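Long-range contact in gingipain R2 Pro-Domain (Porphyromonas gingivalis, PDB 4IEF), which is the pro-domain of an arginine-specific cysteine protease and probably keeps the enzyme latent until it is removed: residues 85-90 with 168-173. Residues are numbered along the deposited sequence; the frame is centred on the assembly and turned at random.
Sequences VVSSKF and EIVVAV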
ATOM      1  N   VAL A  85      -7.138  16.783  27.153  1.00 38.45           N
ATOM      2  CA  VAL A  85      -5.787  16.683  27.694  1.00 38.18           C
ATOM      3  C   VAL A  85      -5.956  16.487  29.196  1.00 44.04           C
ATOM      4  O   VAL A  85      -6.401  17.411  29.884  1.00 44.47           O
ATOM      5  CB  VAL A  85      -4.913  17.912  27.323  1.00 41.12           C
ATOM      6  CG1 VAL A  85      -3.577  17.900  28.068  1.00 40.70           C
ATOM      7  CG2 VAL A  85      -4.694  17.978  25.817  1.00 39.71           C
ATOM      8  N   VAL A  86      -5.674  15.268  29.691  1.00 41.47           N
ATOM      9  CA  VAL A  86      -5.834  14.968  31.120  1.00 42.89           C
ATOM     10  C   VAL A  86      -4.523  15.242  31.888  1.00 46.92           C
ATOM     11  O   VAL A  86      -4.560  15.459  33.101  1.00 47.75           O
ATOM     12  CB  VAL A  86      -6.389  13.546  31.400  1.00 47.56           C
ATOM     13  CG1 VAL A  86      -7.833  13.426  30.920  1.00 47.77           C
ATOM     14  CG2 VAL A  86      -5.519  12.450  30.789  1.00 46.89           C
ATOM     15  N   SER A  87      -3.386  15.259  31.174  1.00 41.61           N
ATOM     16  CA  SER A  87      -2.060  15.487  31.741  1.00 40.76           C
ATOM     17  C   SER A  87      -1.135  16.088  30.675  1.00 42.23           C
ATOM     18  O   SER A  87      -1.157  15.649  29.522  1.00 39.87           O
ATOM     19  CB  SER A  87      -1.489  14.179  32.293  1.00 43.33           C
ATOM     20  OG  SER A  87      -0.136  14.289  32.701  1.00 50.36           O
ATOM     21  N   SER A  88      -0.355  17.115  31.061  1.00 38.47           N
ATOM     22  CA  SER A  88       0.607  17.796  30.185  1.00 37.39           C
ATOM     23  C   SER A  88       1.749  18.399  31.002  1.00 40.85           C
ATOM     24  O   SER A  88       1.555  18.794  32.152  1.00 40.49           O
ATOM     25  CB  SER A  88      -0.073  18.870  29.337  1.00 40.41           C
ATOM     26  OG  SER A  88      -0.554  19.947  30.125  1.00 52.54           O
ATOM     27  N   LYS A  89       2.940  18.459  30.396  1.00 36.52           N
ATOM     28  CA  LYS A  89       4.169  18.972  31.001  1.00 35.64           C
ATOM     29  C   LYS A  89       5.007  19.615  29.901  1.00 36.55           C
ATOM     30  O   LYS A  89       5.232  18.985  28.863  1.00 33.97           O
ATOM     31  CB  LYS A  89       4.922  17.804  31.676  1.00 38.68           C
ATOM     32  CG  LYS A  89       6.198  18.167  32.426  1.00 65.20           C
ATOM     33  CD  LYS A  89       7.033  16.917  32.740  1.00 79.50           C
ATOM     34  CE  LYS A  89       6.493  16.071  33.876  1.00 93.43           C
ATOM     35  NZ  LYS A  89       7.135  14.731  33.918  1.00102.65           N
ATOM     36  N   PHE A  90       5.448  20.867  30.100  1.00 32.58           N
ATOM     37  CA  PHE A  90       6.270  21.518  29.082  1.00 30.93           C
ATOM     38  C   PHE A  90       7.449  22.294  29.684  1.00 35.98           C
ATOM     39  O   PHE A  90       7.442  22.651  30.864  1.00 33.63           O
ATOM     40  CB  PHE A  90       5.429  22.437  28.159  1.00 31.42           C
ATOM     41  CG  PHE A  90       4.962  23.761  28.723  1.00 33.20           C
ATOM     42  CD1 PHE A  90       5.791  24.879  28.699  1.00 35.18           C
ATOM     43  CD2 PHE A  90       3.671  23.910  29.211  1.00 35.06           C
ATOM     44  CE1 PHE A  90       5.361  26.098  29.218  1.00 36.45           C
ATOM     45  CE2 PHE A  90       3.231  25.139  29.696  1.00 38.41           C
ATOM     46  CZ  PHE A  90       4.080  26.224  29.703  1.00 36.45           C
ATOM     47  N   GLU A 168       5.635  15.653  27.806  1.00 32.14           N
ATOM     48  CA  GLU A 168       4.606  14.639  28.016  1.00 31.41           C
ATOM     49  C   GLU A 168       3.206  15.223  27.826  1.00 35.70           C
ATOM     50  O   GLU A 168       2.925  16.334  28.282  1.00 36.12           O
ATOM     51  CB  GLU A 168       4.727  13.990  29.400  1.00 33.33           C
ATOM     52  CG  GLU A 168       3.845  12.767  29.578  1.00 43.01           C
ATOM     53  CD  GLU A 168       3.806  12.240  30.994  1.00 65.49           C
ATOM     54  OE1 GLU A 168       4.487  11.224  31.265  1.00 53.85           O
ATOM     55  OE2 GLU A 168       3.109  12.848  31.839  1.00 57.88           O
ATOM     56  N   ILE A 169       2.346  14.470  27.122  1.00 31.34           N
ATOM     57  CA  ILE A 169       0.934  14.781  26.882  1.00 30.65           C
ATOM     58  C   ILE A 169       0.137  13.486  27.024  1.00 34.22           C
ATOM     59  O   ILE A 169       0.398  12.526  26.297  1.00 33.45           O
ATOM     60  CB  ILE A 169       0.627  15.473  25.506  1.00 32.38           C
ATOM     61  CG1 ILE A 169       1.490  16.731  25.242  1.00 32.36           C
ATOM     62  CG2 ILE A 169      -0.886  15.791  25.382  1.00 32.17           C
ATOM     63  CD1 ILE A 169       1.545  17.175  23.749  1.00 36.54           C
ATOM     64  N   VAL A 170      -0.844  13.469  27.936  1.00 30.52           N
ATOM     65  CA  VAL A 170      -1.739  12.329  28.104  1.00 30.59           C
ATOM     66  C   VAL A 170      -3.135  12.805  27.723  1.00 36.15           C
ATOM     67  O   VAL A 170      -3.637  13.779  28.300  1.00 35.93           O
ATOM     68  CB  VAL A 170      -1.701  11.661  29.508  1.00 34.54           C
ATOM     69  CG1 VAL A 170      -2.620  10.443  29.556  1.00 33.96           C
ATOM     70  CG2 VAL A 170      -0.275  11.268  29.892  1.00 34.50           C
ATOM     71  N   VAL A 171      -3.750  12.132  26.734  1.00 32.56           N
ATOM     72  CA  VAL A 171      -5.090  12.492  26.278  1.00 32.31           C
ATOM     73  C   VAL A 171      -6.095  11.369  26.550  1.00 37.79           C
ATOM     74  O   VAL A 171      -5.743  10.187  26.537  1.00 37.63           O
ATOM     75  CB  VAL A 171      -5.144  12.925  24.785  1.00 35.13           C
ATOM     76  CG1 VAL A 171      -4.315  14.182  24.540  1.00 33.90           C
ATOM     77  CG2 VAL A 171      -4.735  11.797  23.832  1.00 34.46           C
ATOM     78  N   ALA A 172      -7.352  11.763  26.772  1.00 35.06           N
ATOM     79  CA  ALA A 172      -8.480  10.860  26.921  1.00 35.90           C
ATOM     80  C   ALA A 172      -9.411  11.066  25.721  1.00 38.55           C
ATOM     81  O   ALA A 172      -9.920  12.175  25.509  1.00 38.01           O
ATOM     82  CB  ALA A 172      -9.207  11.127  28.238  1.00 37.96           C
ATOM     83  N   VAL A 173      -9.559  10.030  24.892  1.00 34.48           N
ATOM     84  CA  VAL A 173     -10.434  10.071  23.722  1.00 33.62           C
ATOM     85  C   VAL A 173     -11.695   9.293  24.104  1.00 39.88           C
ATOM     86  O   VAL A 173     -11.636   8.079  24.318  1.00 40.53           O
ATOM     87  CB  VAL A 173      -9.752   9.571  22.420  1.00 36.50           C
ATOM     88  CG1 VAL A 173     -10.734   9.566  21.247  1.00 36.15           C
ATOM     89  CG2 VAL A 173      -8.520  10.421  22.086  1.00 35.33           C
TER
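The carbonyl group of Val170 is the flat group on which this contact turns: Val86 N and Ser87 N both donate to its oxygen, each tilted 17° from the carbonyl plane. Val86 N lies 2.9 Å and Ser87 N 3.2 Å from Val170 O, and two successive residues facing one define a classic beta bulge in an otherwise regular antiparallel pair. The backbone at Val86 turns to near-helical torsions, which accommodate the extra residue. Val170 N returns a 2.7 Å, nearly linear bond to Ser87 O. Beyond the bulge Lys89 N bonds to Glu168 O, while Ser88 CA sits 3.3 Å from that same oxygen as a CA-H...O contact.

Side chains divide between two faces. On one, Val85 CG2 meets Val171 CG1 at 4.0 Å, with Ser88 and Ile169 paired further along. On the other, Ser87 CB packs against Val170 CB. At the bulge, Val86 CG1 lies anti to the carbonyl carbon (chi1 -67°) and touches Ala172 CB, while Val86 CG2, between the backbone N and the carbonyl carbon, reaches Val170 CG1 at 3.7 Å. Glu168 OE1 is claimed by a salt bridge to Arg31; Lys89 NZ remains 4.9 Å from Glu168 OE2, near enough only for a probable long-range attraction.

The contact joins strand 79-93 to strand 162-176 within the pro-domain's antiparallel sheet. Strand 25-31 continues the pairing through backbone bonds of Ile169 with Phe30 and of Val171 with Val28, while Ile169 and Val171 pack on Phe151 of strand 144-157.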